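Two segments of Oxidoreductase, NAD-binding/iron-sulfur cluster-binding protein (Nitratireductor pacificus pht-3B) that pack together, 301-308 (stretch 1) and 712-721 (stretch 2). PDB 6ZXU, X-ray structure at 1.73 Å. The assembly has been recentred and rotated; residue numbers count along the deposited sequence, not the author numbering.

Stretch 1, residues 301-308: TLVVRQEI
Stretch 2 712-721: TPAAARARLK

Two segments far apart in one chain meet here: an irregular stretch, 301-308, lies against one side of a helix, 713-721, and together they bury 310 Å². The stretch crosses the helix obliquely: Leu302 lies nearest Pro713 (CA to CA 7.4 Å), near the start of the helix, and Val304 nearest Leu720 (CA to CA 9.0 Å), near its end.

The helix is regular, with phi/psi near -63/-41 and i to i+4 bonds from Ala716 N to Thr712 O (3.0 Å) through Lys721 N to Arg717 O (3.1 Å). Thr712 (chi1 p) is its N-cap: the OG1 of Thr712 accepts from Ala715 N at 3.1 Å, satisfying a first-turn amide that has no helical carbonyl one turn back to accept its hydrogen. Pro713 suits the first turn, where its lack of an amide hydrogen costs no helical bond.

Stretch 1 begins extended. Thr301 (-124/152, chi1 p) makes no contact. Leu302 (-67/128, chi1 t, chi2 p) points toward the helix and supplies the largest covered area. Leu302 CD2 lies 3.9 Å from Ala716 CB and 4.2 Å from Leu720 CD1, residues one turn apart; the small methyl of Ala716 lets the branched leucine come close to the helix. Arg717 (m, t, t, chi4 102°) leaves the helix sideways, but its end comes nearer, bringing NH2 to 3.8 Å from Leu302 N and 3.9 Å from Leu302 CB. These are packing contacts; Arg717 NH2 is hydrogen-bonded elsewhere in the structure.

Val303 (-124/118, chi1 t) is out of reach, as alternation in an extended chain would suggest, and Val304 (-112/90, chi1 t) turns back toward the helix. Val304 CG2 meets Leu720 CD1 at 3.8 Å, so Leu720 (m, t) offers the same methyl to both Leu302 and Val304.

The chain then forms a short 3-10 segment, Arg305 (-60/-36), Gln306 (-69/-13) and Glu307 (-107/4), with Glu307 N bonded to Val304 O at 2.9 Å. Arg305 and Gln306, both m, t at chi1 and chi2, stay exposed and out of reach, while the turn directs Glu307 toward the helix.

Glu307 (m, t, chi3 -159°) forms a bidentate salt bridge with Arg719 (t, t, p, chi4 75°). Arg719 NH1 donates to Glu307 OE1 at 2.9 Å and 170°; Arg719 NH2 donates to Glu307 OE2 at 3.3 Å and 145°, a longer, more bent bond. The carboxylate approaches the guanidinium edge, where the N-H groups point. Ile308 (-89/115, m, t) ends the stretch out of reach.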

ATOM      1  N   THR A 301      16.233  -9.991 -17.082  1.00 18.62           N
ATOM      2  CA  THR A 301      15.444 -10.366 -18.215  1.00 19.01           C
ATOM      3  C   THR A 301      15.765  -9.380 -19.326  1.00 19.47           C
ATOM      4  O   THR A 301      16.090  -8.209 -19.032  1.00 18.19           O
ATOM      5  CB  THR A 301      13.909 -10.326 -17.886  1.00 20.39           C
ATOM      6  OG1 THR A 301      13.543  -9.107 -17.172  1.00 16.20           O
ATOM      7  CG2 THR A 301      13.523 -11.495 -17.058  1.00 23.76           C
ATOM      8  N   LEU A 302      15.628  -9.810 -20.563  1.00 16.92           N
ATOM      9  CA  LEU A 302      16.002  -8.959 -21.699  1.00 20.04           C
ATOM     10  C   LEU A 302      15.135  -7.719 -21.893  1.00 19.12           C
ATOM     11  O   LEU A 302      13.924  -7.794 -21.862  1.00 17.61           O
ATOM     12  CB  LEU A 302      15.957  -9.791 -22.960  1.00 21.35           C
ATOM     13  CG  LEU A 302      16.505  -9.221 -24.251  1.00 23.02           C
ATOM     14  CD1 LEU A 302      17.969  -8.825 -24.131  1.00 22.83           C
ATOM     15  CD2 LEU A 302      16.303 -10.307 -25.303  1.00 23.61           C
ATOM     16  N   VAL A 303      15.759  -6.555 -21.991  1.00 20.14           N
ATOM     17  CA  VAL A 303      15.082  -5.284 -22.306  1.00 19.05           C
ATOM     18  C   VAL A 303      15.789  -4.715 -23.566  1.00 19.63           C
ATOM     19  O   VAL A 303      17.016  -4.462 -23.569  1.00 19.48           O
ATOM     20  CB  VAL A 303      15.185  -4.287 -21.137  1.00 19.09           C
ATOM     21  CG1 VAL A 303      14.530  -2.947 -21.468  1.00 21.04           C
ATOM     22  CG2 VAL A 303      14.563  -4.893 -19.890  1.00 20.39           C
ATOM     23  N   VAL A 304      15.035  -4.574 -24.630  1.00 16.81           N
ATOM     24  CA  VAL A 304      15.592  -4.028 -25.912  1.00 16.17           C
ATOM     25  C   VAL A 304      14.936  -2.670 -26.120  1.00 16.52           C
ATOM     26  O   VAL A 304      13.895  -2.567 -26.758  1.00 15.71           O
ATOM     27  CB  VAL A 304      15.278  -4.991 -27.070  1.00 17.49           C
ATOM     28  CG1 VAL A 304      15.990  -4.501 -28.354  1.00 21.27           C
ATOM     29  CG2 VAL A 304      15.703  -6.422 -26.715  1.00 18.54           C
ATOM     30  N   ARG A 305      15.574  -1.623 -25.595  1.00 15.81           N
ATOM     31  CA  ARG A 305      14.955  -0.317 -25.564  1.00 17.01           C
ATOM     32  C   ARG A 305      14.604   0.213 -26.943  1.00 19.37           C
ATOM     33  O   ARG A 305      13.537   0.846 -27.129  1.00 17.00           O
ATOM     34  CB  ARG A 305      15.854   0.677 -24.898  1.00 18.71           C
ATOM     35  CG  ARG A 305      16.011   0.452 -23.419  1.00 21.96           C
ATOM     36  CD  ARG A 305      17.174   1.265 -22.912  1.00 22.53           C
ATOM     37  NE  ARG A 305      17.126   1.310 -21.490  1.00 24.23           N
ATOM     38  CZ  ARG A 305      17.434   0.282 -20.714  1.00 27.60           C
ATOM     39  NH1 ARG A 305      17.789  -0.907 -21.212  1.00 25.86           N
ATOM     40  NH2 ARG A 305      17.308   0.443 -19.422  1.00 27.52           N
ATOM     41  N   GLN A 306      15.440  -0.065 -27.954  1.00 17.07           N
ATOM     42  CA  GLN A 306      15.123   0.438 -29.293  1.00 19.11           C
ATOM     43  C   GLN A 306      13.911  -0.225 -29.901  1.00 19.36           C
ATOM     44  O   GLN A 306      13.371   0.292 -30.860  1.00 21.72           O
ATOM     45  CB  GLN A 306      16.311   0.297 -30.236  1.00 21.72           C
ATOM     46  CG  GLN A 306      17.394   1.250 -29.898  1.00 22.12           C
ATOM     47  CD  GLN A 306      18.556   1.133 -30.906  1.00 26.37           C
ATOM     48  OE1 GLN A 306      19.426   0.312 -30.743  1.00 26.95           O
ATOM     49  NE2 GLN A 306      18.457   1.835 -31.956  1.00 26.54           N
ATOM     50  N   GLU A 307      13.427  -1.332 -29.330  1.00 16.70           N
ATOM     51  CA  GLU A 307      12.267  -2.005 -29.875  1.00 17.97           C
ATOM     52  C   GLU A 307      10.979  -1.810 -29.021  1.00 17.85           C
ATOM     53  O   GLU A 307       9.964  -2.416 -29.308  1.00 18.94           O
ATOM     54  CB  GLU A 307      12.560  -3.466 -30.024  1.00 17.81           C
ATOM     55  CG  GLU A 307      13.676  -3.730 -31.037  1.00 24.28           C
ATOM     56  CD  GLU A 307      14.064  -5.241 -31.215  1.00 31.44           C
ATOM     57  OE1 GLU A 307      15.225  -5.585 -31.698  1.00 26.61           O
ATOM     58  OE2 GLU A 307      13.218  -6.124 -30.836  1.00 30.56           O
ATOM     59  N   ILE A 308      11.049  -1.013 -27.967  1.00 16.62           N
ATOM     60  CA  ILE A 308       9.899  -0.828 -27.104  1.00 16.31           C
ATOM     61  C   ILE A 308       9.052   0.345 -27.633  1.00 18.70           C
ATOM     62  O   ILE A 308       9.502   1.458 -27.580  1.00 19.44           O
ATOM     63  CB  ILE A 308      10.309  -0.561 -25.640  1.00 16.67           C
ATOM     64  CG1 ILE A 308      11.067  -1.709 -25.049  1.00 14.40           C
ATOM     65  CG2 ILE A 308       9.068  -0.287 -24.831  1.00 16.78           C
ATOM     66  CD1 ILE A 308      11.702  -1.435 -23.693  1.00 16.47           C
ATOM     67  N   THR A 712      10.765 -16.168 -29.114  1.00 20.88           N
ATOM     68  CA  THR A 712      11.320 -16.630 -27.823  1.00 19.67           C
ATOM     69  C   THR A 712      12.492 -15.757 -27.399  1.00 20.97           C
ATOM     70  O   THR A 712      13.169 -15.148 -28.232  1.00 19.51           O
ATOM     71  CB  THR A 712      11.797 -18.085 -27.843  1.00 21.06           C
ATOM     72  OG1 THR A 712      12.978 -18.146 -28.607  1.00 26.91           O
ATOM     73  CG2 THR A 712      10.756 -18.982 -28.462  1.00 24.72           C
ATOM     74  N   PRO A 713      12.735 -15.636 -26.106  1.00 20.36           N
ATOM     75  CA  PRO A 713      13.858 -14.841 -25.658  1.00 22.02           C
ATOM     76  C   PRO A 713      15.165 -15.400 -26.182  1.00 19.95           C
ATOM     77  O   PRO A 713      16.056 -14.623 -26.452  1.00 21.46           O
ATOM     78  CB  PRO A 713      13.752 -14.858 -24.115  1.00 23.34           C
ATOM     79  CG  PRO A 713      12.301 -15.087 -23.841  1.00 22.11           C
ATOM     80  CD  PRO A 713      11.828 -15.977 -24.981  1.00 26.12           C
ATOM     81  N   ALA A 714      15.261 -16.689 -26.377  1.00 22.00           N
ATOM     82  CA  ALA A 714      16.491 -17.276 -26.955  1.00 23.58           C
ATOM     83  C   ALA A 714      16.726 -16.805 -28.393  1.00 23.03           C
ATOM     84  O   ALA A 714      17.819 -16.379 -28.777  1.00 19.34           O
ATOM     85  CB  ALA A 714      16.381 -18.781 -26.858  1.00 25.44           C
ATOM     86  N   ALA A 715      15.685 -16.817 -29.193  1.00 24.20           N
ATOM     87  CA  ALA A 715      15.740 -16.368 -30.557  1.00 20.98           C
ATOM     88  C   ALA A 715      16.078 -14.865 -30.591  1.00 22.61           C
ATOM     89  O   ALA A 715      16.835 -14.420 -31.434  1.00 24.88           O
ATOM     90  CB  ALA A 715      14.431 -16.651 -31.260  1.00 21.62           C
ATOM     91  N   ALA A 716      15.524 -14.069 -29.694  1.00 20.90           N
ATOM     92  CA  ALA A 716      15.840 -12.651 -29.661  1.00 19.42           C
ATOM     93  C   ALA A 716      17.276 -12.440 -29.371  1.00 20.70           C
ATOM     94  O   ALA A 716      17.913 -11.605 -29.988  1.00 20.85           O
ATOM     95  CB  ALA A 716      14.983 -11.907 -28.648  1.00 19.28           C
ATOM     96  N   ARG A 717      17.827 -13.156 -28.394  1.00 19.11           N
ATOM     97  CA  ARG A 717      19.251 -12.981 -28.055  1.00 20.00           C
ATOM     98  C   ARG A 717      20.123 -13.336 -29.249  1.00 19.22           C
ATOM     99  O   ARG A 717      21.104 -12.668 -29.484  1.00 22.13           O
ATOM    100  CB  ARG A 717      19.645 -13.840 -26.837  1.00 22.38           C
ATOM    101  CG  ARG A 717      19.087 -13.299 -25.527  1.00 23.88           C
ATOM    102  CD  ARG A 717      19.517 -14.095 -24.314  1.00 33.47           C
ATOM    103  NE  ARG A 717      18.977 -13.397 -23.118  1.00 38.35           N
ATOM    104  CZ  ARG A 717      17.885 -13.788 -22.416  1.00 48.70           C
ATOM    105  NH1 ARG A 717      17.240 -14.949 -22.730  1.00 44.46           N
ATOM    106  NH2 ARG A 717      17.466 -13.040 -21.357  1.00 44.15           N
ATOM    107  N   ALA A 718      19.787 -14.404 -29.964  1.00 17.23           N
ATOM    108  CA  ALA A 718      20.495 -14.793 -31.155  1.00 18.82           C
ATOM    109  C   ALA A 718      20.433 -13.691 -32.212  1.00 21.77           C
ATOM    110  O   ALA A 718      21.430 -13.297 -32.787  1.00 24.47           O
ATOM    111  CB  ALA A 718      19.917 -16.078 -31.704  1.00 19.39           C
ATOM    112  N   ARG A 719      19.259 -13.126 -32.436  1.00 21.85           N
ATOM    113  CA  ARG A 719      19.081 -12.050 -33.412  1.00 19.10           C
ATOM    114  C   ARG A 719      19.845 -10.807 -33.047  1.00 21.14           C
ATOM    115  O   ARG A 719      20.544 -10.224 -33.885  1.00 24.43           O
ATOM    116  CB  ARG A 719      17.605 -11.737 -33.533  1.00 21.09           C
ATOM    117  CG  ARG A 719      17.274 -10.578 -34.441  1.00 23.44           C
ATOM    118  CD  ARG A 719      15.762 -10.458 -34.692  1.00 22.00           C
ATOM    119  NE  ARG A 719      15.042 -10.260 -33.419  1.00 19.51           N
ATOM    120  CZ  ARG A 719      15.017  -9.135 -32.742  1.00 22.44           C
ATOM    121  NH1 ARG A 719      15.650  -8.033 -33.160  1.00 20.36           N
ATOM    122  NH2 ARG A 719      14.357  -9.088 -31.619  1.00 22.43           N
ATOM    123  N   LEU A 720      19.772 -10.372 -31.810  1.00 17.80           N
ATOM    124  CA  LEU A 720      20.499  -9.229 -31.442  1.00 23.99           C
ATOM    125  C   LEU A 720      22.014  -9.404 -31.601  1.00 25.16           C
ATOM    126  O   LEU A 720      22.719  -8.431 -31.901  1.00 27.56           O
ATOM    127  CB  LEU A 720      20.197  -8.824 -30.028  1.00 27.19           C
ATOM    128  CG  LEU A 720      18.701  -8.461 -29.867  1.00 28.86           C
ATOM    129  CD1 LEU A 720      18.444  -8.418 -28.399  1.00 30.19           C
ATOM    130  CD2 LEU A 720      18.323  -7.154 -30.494  1.00 30.41           C
ATOM    131  N   LYS A 721      22.509 -10.593 -31.323  1.00 24.31           N
ATOM    132  CA  LYS A 721      23.967 -10.877 -31.375  1.00 26.12           C
ATOM    133  C   LYS A 721      24.499 -10.729 -32.829  1.00 26.89           C
ATOM    134  O   LYS A 721      25.595 -10.253 -33.035  1.00 25.92           O
ATOM    135  CB  LYS A 721      24.243 -12.320 -30.867  1.00 29.09           C
ATOM    136  CG  LYS A 721      25.698 -12.747 -30.663  1.00 38.61           C
TER